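Long-range contacts in putative Transcriptional Regulator (Rhodococcus sp., PDB 2IA2), which probably binds DNA through a helix-turn-helix domain and regulates transcription, in the manner of IclR-family regulators whose C-terminal domain usually senses a small effector: residues 110-115 with 226-231; 121-126 with 135-140; 212-217 with 251-256. All blocks are in the same frame, centred on the assembly; numbering follows the deposited sequence.

Contact 1. Residues 110-115 with 226-231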
loop_
_atom_site.group_PDB
_atom_site.type_symbol
_atom_site.label_atom_id
_atom_site.label_comp_id
_atom_site.label_asym_id
_atom_site.label_seq_id
_atom_site.Cartn_x
_atom_site.Cartn_y
_atom_site.Cartn_z
ATOM N N SER A 110 25.616 -5.034 10.885
ATOM C CA SER A 110 24.737 -3.880 10.665
ATOM C C SER A 110 24.196 -3.794 9.203
ATOM O O SER A 110 24.972 -3.962 8.238
ATOM C CB SER A 110 25.541 -2.604 11.033
ATOM O OG SER A 110 25.061 -1.411 10.392
ATOM N N SER A 111 22.877 -3.565 9.057
ATOM C CA SER A 111 22.213 -3.350 7.749
ATOM C C SER A 111 21.347 -2.089 7.868
ATOM O O SER A 111 20.820 -1.839 8.943
ATOM C CB SER A 111 21.385 -4.559 7.309
ATOM O OG SER A 111 20.330 -4.820 8.234
ATOM N N SER A 112 21.263 -1.290 6.792
ATOM C CA SER A 112 20.541 -0.045 6.777
ATOM C C SER A 112 19.836 0.130 5.464
ATOM O O SER A 112 20.209 -0.515 4.423
ATOM C CB SER A 112 21.507 1.130 6.878
ATOM O OG SER A 112 22.344 1.007 8.030
ATOM N N VAL A 113 18.888 1.077 5.460
ATOM C CA VAL A 113 18.304 1.511 4.185
ATOM C C VAL A 113 18.443 3.020 4.153
ATOM O O VAL A 113 18.222 3.674 5.159
ATOM C CB VAL A 113 16.814 1.028 4.029
ATOM C CG1 VAL A 113 16.084 1.791 2.904
ATOM C CG2 VAL A 113 16.755 -0.460 3.746
ATOM N N SER A 114 18.770 3.585 2.988
ATOM C CA SER A 114 18.808 5.056 2.867
ATOM C C SER A 114 18.161 5.511 1.582
ATOM O O SER A 114 17.884 4.711 0.671
ATOM C CB SER A 114 20.255 5.591 2.896
ATOM O OG SER A 114 20.959 5.039 1.787
ATOM N N ILE A 115 17.888 6.814 1.526
ATOM C CA ILE A 115 17.366 7.418 0.322
ATOM C C ILE A 115 18.246 8.608 -0.001
ATOM O O ILE A 115 19.030 9.024 0.844
ATOM C CB ILE A 115 15.883 7.855 0.523
ATOM C CG1 ILE A 115 15.797 8.914 1.637
ATOM C CG2 ILE A 115 15.009 6.604 0.763
ATOM C CD1 ILE A 115 14.496 9.590 1.751
ATOM N N ALA A 226 18.413 2.501 -1.202
ATOM C CA ALA A 226 19.456 1.492 -1.241
ATOM C C ALA A 226 19.489 0.752 0.097
ATOM O O ALA A 226 19.168 1.336 1.114
ATOM C CB ALA A 226 20.776 2.137 -1.491
ATOM N N VAL A 227 19.924 -0.500 0.106
ATOM C CA VAL A 227 20.085 -1.255 1.353
ATOM C C VAL A 227 21.579 -1.638 1.442
ATOM O O VAL A 227 22.175 -1.896 0.434
ATOM C CB VAL A 227 19.145 -2.511 1.356
ATOM C CG1 VAL A 227 19.311 -3.352 0.048
ATOM C CG2 VAL A 227 19.347 -3.364 2.613
ATOM N N ASN A 228 22.167 -1.635 2.638
ATOM C CA ASN A 228 23.558 -2.009 2.795
ATOM C C ASN A 228 23.792 -3.008 3.902
ATOM O O ASN A 228 22.882 -3.321 4.679
ATOM C CB ASN A 228 24.480 -0.755 2.935
ATOM C CG ASN A 228 24.701 -0.299 4.372
ATOM O OD1 ASN A 228 24.087 -0.821 5.300
ATOM N ND2 ASN A 228 25.601 0.693 4.567
ATOM N N ILE A 229 25.013 -3.546 3.914
ATOM C CA ILE A 229 25.622 -4.164 5.085
ATOM C C ILE A 229 26.891 -3.336 5.302
ATOM O O ILE A 229 27.569 -3.021 4.351
ATOM C CB ILE A 229 26.042 -5.625 4.814
ATOM C CG1 ILE A 229 24.811 -6.509 4.555
ATOM C CG2 ILE A 229 26.879 -6.175 5.987
ATOM C CD1 ILE A 229 25.126 -7.851 3.905
ATOM N N SER A 230 27.205 -2.974 6.542
ATOM C CA SER A 230 28.433 -2.241 6.813
ATOM C C SER A 230 29.250 -3.036 7.824
ATOM O O SER A 230 28.695 -3.603 8.784
ATOM C CB SER A 230 28.104 -0.840 7.375
ATOM O OG SER A 230 29.253 0.014 7.347
ATOM N N THR A 231 30.572 -3.067 7.633
ATOM C CA THR A 231 31.437 -3.928 8.470
ATOM C C THR A 231 32.881 -3.446 8.570
ATOM O O THR A 231 33.407 -2.849 7.611
ATOM C CB THR A 231 31.372 -5.413 7.977
ATOM O OG1 THR A 231 31.890 -6.263 8.996
ATOM C CG2 THR A 231 32.131 -5.625 6.668
HETATM O O HOH W 1 28.450 -4.677 11.225
HETATM O O HOH W 2 24.588 -0.254 7.937
#
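Two antiparallel strands, 110-115 and 226-231, lie side by side in the middle of the sheet of the IclR C-terminal domain, a GAF-like fold. Ala226 pairs with Ser114 through two bonds, Ala226 N to Ser114 O at 2.9 Å and Ser114 N to Ala226 O at 3.0 Å, both in the carbonyl planes; its small methyl packs on Met150 and Val153 of helix 149-156. Val227 turns to the other face, where its CB meets Val113 CG2 at 4.0 Å, the branched apolar chains crossing obliquely, as suits a face on which Ala253 of helix 246-264 packs against Val227. Asn228 N donates to Ser112 O at 2.9 Å, whereas Ser112 N returns only weak bonds, to Asn228 O and to the side-chain Asn228 OD1. Ile229 brings its CA close to Ser110 O, a CA-H...O contact. Ser230 N closes the pairing on Ser110 O, although the donor stands 29° above the carbonyl plane, and its hydroxyl bonds to Ser211 in the next strand. Water substitutes for the reverse bond, accepting from Ser110 N and donating to Ser230 O. A second water links three polar side chains, bonding Ser110 OG and Ser112 OG and donating to Asn228 OD1 at 2.7 Å.

Contact 2. Residues 121-126 with 135-140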
loop_
_atom_site.group_PDB
_atom_site.type_symbol
_atom_site.label_atom_id
_atom_site.label_comp_id
_atom_site.label_asym_id
_atom_site.label_seq_id
_atom_site.Cartn_x
_atom_site.Cartn_y
_atom_site.Cartn_z
ATOM N N ILE A 121 23.052 11.082 1.272
ATOM C CA ILE A 121 22.085 9.997 1.535
ATOM C C ILE A 121 21.608 10.292 2.921
ATOM O O ILE A 121 22.343 10.953 3.701
ATOM C CB ILE A 121 22.738 8.579 1.476
ATOM C CG1 ILE A 121 23.820 8.391 2.593
ATOM C CG2 ILE A 121 23.324 8.323 0.073
ATOM C CD1 ILE A 121 24.448 6.894 2.680
ATOM N N VAL A 122 20.401 9.832 3.220
ATOM C CA VAL A 122 19.770 10.024 4.550
ATOM C C VAL A 122 19.367 8.639 5.008
ATOM O O VAL A 122 18.671 7.915 4.275
ATOM C CB VAL A 122 18.433 10.844 4.531
ATOM C CG1 VAL A 122 17.937 11.112 5.980
ATOM C CG2 VAL A 122 18.599 12.157 3.838
ATOM N N TYR A 123 19.811 8.257 6.200
ATOM C CA TYR A 123 19.432 6.960 6.748
ATOM C C TYR A 123 17.976 6.960 7.160
ATOM O O TYR A 123 17.567 7.803 7.946
ATOM C CB TYR A 123 20.271 6.629 7.970
ATOM C CG TYR A 123 21.631 6.088 7.585
ATOM C CD1 TYR A 123 22.587 6.921 6.990
ATOM C CD2 TYR A 123 21.937 4.737 7.774
ATOM C CE1 TYR A 123 23.856 6.429 6.616
ATOM C CE2 TYR A 123 23.210 4.230 7.429
ATOM C CZ TYR A 123 24.146 5.089 6.843
ATOM O OH TYR A 123 25.352 4.589 6.472
ATOM N N VAL A 124 17.241 5.949 6.727
ATOM C CA VAL A 124 15.815 5.863 7.062
ATOM C C VAL A 124 15.427 4.611 7.864
ATOM O O VAL A 124 14.369 4.597 8.445
ATOM C CB VAL A 124 14.847 6.064 5.827
ATOM C CG1 VAL A 124 14.917 7.517 5.268
ATOM C CG2 VAL A 124 15.077 5.012 4.743
ATOM N N ALA A 125 16.276 3.585 7.897
ATOM C CA ALA A 125 15.998 2.373 8.705
ATOM C C ALA A 125 17.371 1.750 8.968
ATOM O O ALA A 125 18.272 1.916 8.151
ATOM C CB ALA A 125 15.081 1.366 7.917
ATOM N N ARG A 126 17.536 1.094 10.113
ATOM C CA ARG A 126 18.779 0.430 10.400
ATOM C C ARG A 126 18.552 -0.639 11.427
ATOM O O ARG A 126 17.616 -0.549 12.203
ATOM C CB ARG A 126 19.850 1.427 10.896
ATOM C CG ARG A 126 19.549 2.010 12.269
ATOM C CD ARG A 126 20.891 1.993 12.944
ATOM N NE ARG A 126 21.012 2.454 14.328
ATOM C CZ ARG A 126 22.170 2.392 14.987
ATOM N NH1 ARG A 126 23.246 1.876 14.390
ATOM N NH2 ARG A 126 22.265 2.822 16.238
ATOM N N VAL A 135 29.670 0.261 13.582
ATOM C CA VAL A 135 29.897 1.070 12.385
ATOM C C VAL A 135 28.573 1.641 11.986
ATOM O O VAL A 135 28.459 2.267 10.940
ATOM C CB VAL A 135 30.445 0.167 11.202
ATOM C CG1 VAL A 135 31.907 -0.291 11.495
ATOM C CG2 VAL A 135 29.549 -1.078 10.917
ATOM N N GLY A 136 27.579 1.411 12.850
ATOM C CA GLY A 136 26.189 1.766 12.554
ATOM C C GLY A 136 25.988 3.236 12.792
ATOM O O GLY A 136 26.566 3.812 13.720
ATOM N N ILE A 137 25.127 3.832 11.972
ATOM C CA ILE A 137 24.840 5.287 12.011
ATOM C C ILE A 137 23.356 5.423 12.379
ATOM O O ILE A 137 22.556 4.631 11.879
ATOM C CB ILE A 137 25.186 5.807 10.578
ATOM C CG1 ILE A 137 26.689 6.047 10.484
ATOM C CG2 ILE A 137 24.457 7.062 10.181
ATOM C CD1 ILE A 137 27.200 5.857 9.110
ATOM N N THR A 138 22.959 6.400 13.195
ATOM C CA THR A 138 21.525 6.563 13.505
ATOM C C THR A 138 20.642 7.154 12.367
ATOM O O THR A 138 21.107 7.935 11.497
ATOM C CB THR A 138 21.283 7.428 14.748
ATOM O OG1 THR A 138 21.757 8.744 14.462
ATOM C CG2 THR A 138 21.995 6.854 15.961
ATOM N N ILE A 139 19.362 6.781 12.418
ATOM C CA ILE A 139 18.333 7.203 11.439
ATOM C C ILE A 139 18.273 8.734 11.397
ATOM O O ILE A 139 18.385 9.361 12.430
ATOM C CB ILE A 139 16.979 6.553 11.774
ATOM C CG1 ILE A 139 17.071 5.062 11.498
ATOM C CG2 ILE A 139 15.819 7.133 10.938
ATOM C CD1 ILE A 139 15.951 4.293 12.163
ATOM N N GLY A 140 18.197 9.328 10.199
ATOM C CA GLY A 140 18.248 10.765 10.051
ATOM C C GLY A 140 19.612 11.326 9.771
ATOM O O GLY A 140 19.737 12.497 9.340
#
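Aromatic and apolar packing carries much of this contact, in which the loop 135-140 folds back over strand 121-126. Ile137 sets its CG2 methyl above the centre of the Tyr123 ring, 3.7 Å from the centroid and only 12° off the ring normal, a clear CH-pi contact. The two side chains cross at about a right angle, and the far end of the isoleucine continues to the phenol, Ile137 CD1 lying 3.5 Å from Tyr123 OH. A broad flat ring suits this place because its face takes CG2 over the centre and CD1 above the hydroxyl end; an alanine here would remove the ring and would probably leave Ile137 without its platform and loosen the loop. Ile139 lays its CG2 against the backbone oxygen Tyr123 O, while its CG1 meets Arg126 CG at 4.0 Å.

The single hydrogen bond between the segments is a backbone one: Gly140 N donates to Tyr123 O at 2.8 Å, nearly straight at 168° and in the carbonyl plane. Gly140 has a positive phi of 94°, where a side chain would jam against the preceding carbonyl.

Arg126 packs its chain and guanidinium face against the loop backbone without a hydrogen bond to it. Bent at chi2, it brings CD within 3.3 Å of Ile137 O, while one guanidinium face lies over the backbone of Ile137 and Thr138. Glycine suits position 136 because a CB there would collide with Arg126 NH1.

Val124 and Ala125 both face Val113, forming a classic beta bulge against strand 110-117. Helix 92-107 meets these two residues, while Tyr123 also touches Leu143 of strand 142-144 and Met150 of helix 149-156.

Contact 3. Residues 212-217 with 251-256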
loop_
_atom_site.group_PDB
_atom_site.type_symbol
_atom_site.label_atom_id
_atom_site.label_comp_id
_atom_site.label_asym_id
_atom_site.label_seq_id
_atom_site.Cartn_x
_atom_site.Cartn_y
_atom_site.Cartn_z
HETATM N N MSE A 212 28.741 -2.484 1.672
HETATM C CA MSE A 212 28.254 -2.930 0.360
HETATM C C MSE A 212 26.761 -2.672 0.248
HETATM O O MSE A 212 26.059 -2.816 1.237
HETATM C CB MSE A 212 28.557 -4.405 0.140
HETATM C CG MSE A 212 27.909 -5.360 1.131
HETATM SE SE MSE A 212 29.300 -6.501 2.085
HETATM C CE MSE A 212 30.371 -5.018 3.075
ATOM N N ALA A 213 26.295 -2.266 -0.918
ATOM C CA ALA A 213 24.910 -1.828 -1.066
ATOM C C ALA A 213 24.300 -2.301 -2.371
ATOM O O ALA A 213 25.009 -2.578 -3.341
ATOM C CB ALA A 213 24.803 -0.293 -0.956
ATOM N N ALA A 214 22.978 -2.355 -2.403
ATOM C CA ALA A 214 22.251 -2.808 -3.566
ATOM C C ALA A 214 21.031 -1.872 -3.702
ATOM O O ALA A 214 20.558 -1.301 -2.702
ATOM C CB ALA A 214 21.796 -4.209 -3.347
ATOM N N PRO A 215 20.562 -1.659 -4.935
ATOM C CA PRO A 215 19.353 -0.866 -5.149
ATOM C C PRO A 215 18.058 -1.505 -4.680
ATOM O O PRO A 215 17.860 -2.744 -4.735
ATOM C CB PRO A 215 19.330 -0.687 -6.667
ATOM C CG PRO A 215 20.087 -1.961 -7.203
ATOM C CD PRO A 215 21.202 -2.068 -6.219
ATOM N N ILE A 216 17.171 -0.641 -4.220
ATOM C CA ILE A 216 15.799 -1.013 -4.065
ATOM C C ILE A 216 15.014 -0.202 -5.118
ATOM O O ILE A 216 15.031 1.046 -5.106
ATOM C CB ILE A 216 15.303 -0.654 -2.681
ATOM C CG1 ILE A 216 15.967 -1.560 -1.632
ATOM C CG2 ILE A 216 13.745 -0.788 -2.655
ATOM C CD1 ILE A 216 15.854 -0.945 -0.256
ATOM N N ARG A 217 14.340 -0.912 -6.008
ATOM C CA ARG A 217 13.597 -0.269 -7.109
ATOM C C ARG A 217 12.121 -0.221 -6.855
ATOM O O ARG A 217 11.575 -1.106 -6.184
ATOM C CB ARG A 217 13.887 -0.981 -8.453
ATOM C CG ARG A 217 15.340 -0.997 -8.727
ATOM C CD ARG A 217 15.621 -1.684 -10.003
ATOM N NE ARG A 217 16.838 -1.080 -10.559
ATOM C CZ ARG A 217 18.014 -1.678 -10.585
ATOM N NH1 ARG A 217 18.127 -2.914 -10.095
ATOM N NH2 ARG A 217 19.067 -1.051 -11.124
ATOM N N VAL A 251 19.334 -10.717 -1.993
ATOM C CA VAL A 251 18.029 -11.313 -1.720
ATOM C C VAL A 251 17.179 -10.373 -0.853
ATOM O O VAL A 251 15.993 -10.244 -1.073
ATOM C CB VAL A 251 18.164 -12.735 -1.120
ATOM C CG1 VAL A 251 16.806 -13.278 -0.726
ATOM C CG2 VAL A 251 18.799 -13.724 -2.178
ATOM N N THR A 252 17.797 -9.686 0.104
ATOM C CA THR A 252 17.081 -8.757 0.955
ATOM C C THR A 252 16.549 -7.607 0.125
ATOM O O THR A 252 15.416 -7.231 0.283
ATOM C CB THR A 252 18.031 -8.250 2.089
ATOM O OG1 THR A 252 18.359 -9.366 2.904
ATOM C CG2 THR A 252 17.361 -7.186 2.963
ATOM N N ALA A 253 17.367 -7.055 -0.769
ATOM C CA ALA A 253 16.963 -5.967 -1.611
ATOM C C ALA A 253 15.706 -6.386 -2.388
ATOM O O ALA A 253 14.747 -5.649 -2.417
ATOM C CB ALA A 253 18.072 -5.615 -2.602
ATOM N N THR A 254 15.722 -7.572 -3.003
ATOM C CA THR A 254 14.596 -8.029 -3.795
ATOM C C THR A 254 13.317 -8.297 -2.934
ATOM O O THR A 254 12.181 -7.949 -3.308
ATOM C CB THR A 254 14.996 -9.254 -4.674
ATOM O OG1 THR A 254 15.184 -10.406 -3.858
ATOM C CG2 THR A 254 16.281 -9.030 -5.391
ATOM N N ASP A 255 13.500 -8.890 -1.764
ATOM C CA ASP A 255 12.386 -9.025 -0.819
ATOM C C ASP A 255 11.737 -7.688 -0.455
ATOM O O ASP A 255 10.529 -7.626 -0.314
ATOM C CB ASP A 255 12.862 -9.645 0.503
ATOM C CG ASP A 255 13.323 -11.088 0.346
ATOM O OD1 ASP A 255 13.031 -11.711 -0.699
ATOM O OD2 ASP A 255 13.947 -11.598 1.293
ATOM N N ILE A 256 12.550 -6.657 -0.231
ATOM C CA ILE A 256 12.038 -5.327 0.125
ATOM C C ILE A 256 11.289 -4.703 -1.082
ATOM O O ILE A 256 10.154 -4.204 -0.940
ATOM C CB ILE A 256 13.191 -4.363 0.660
ATOM C CG1 ILE A 256 13.717 -4.854 2.008
ATOM C CG2 ILE A 256 12.701 -2.895 0.830
ATOM C CD1 ILE A 256 14.940 -4.067 2.563
#
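Strand 212-217 and helix 251-256 run almost parallel, their axes 11° apart and 7.7 Å from each other at closest approach. So near an approach rests on alanine: Ala214 and Ala253 both turn toward the other segment and meet methyl to methyl, CB to CB, at 4.0 Å. The Ala253 methyl also sits under the strand backbone, 3.6 Å from Pro215 O. A methyl is all that stands between strand and helix at each of these positions, so the smallest apolar side chain fits.

Beyond this pair two isoleucines make the contact. Ile216 leaves the strand to one side, but with CG1 anti to its carbonyl carbon (chi1 -70°) and an extended chi2 it carries its tip to the helix. There Ile216 CD1 touches Ile256 CG2 at 3.9 Å, the two side chains crossing obliquely. Ile256, whose bond to CB aims at the strand, offers the branch that lies anti to its backbone N. One helical turn separates it from Ala253, which puts both on the same side of the helix.

No hydrogen bond joins the two segments; beside them, Arg217 N is held by Glu257 of the same helix. Ile256 also packs on Ala96 and His99 of helix 92-107, so the isoleucine contact lies where two helices meet the sheet. Apolar packing of a C-terminal helix along a strand of an antiparallel sheet is the alpha/beta layering expected of a GAF-like domain.

In the fold
All three contacts involve one antiparallel sheet in the C-terminal domain. Contacts 1 and 3 are buried, whereas contact 2 lies at the surface. Contact 1 joins two central strands, chiefly through backbone bonds and bridging water. Contact 3 sets a helix on the sheet; between its two segments it makes no hydrogen bond and relies mainly on apolar contact. Contact 2 lays a loop over the sheet with an aromatic face, an arginine and one backbone bond. Contact 1 lies between the others: strand 110-117 pairs with strand 120-127 of contact 2, and strand 223-232 with strand 209-217 of contact 3. Contacts 2 and 3 do not touch, their nearest atoms being about 8 Å apart.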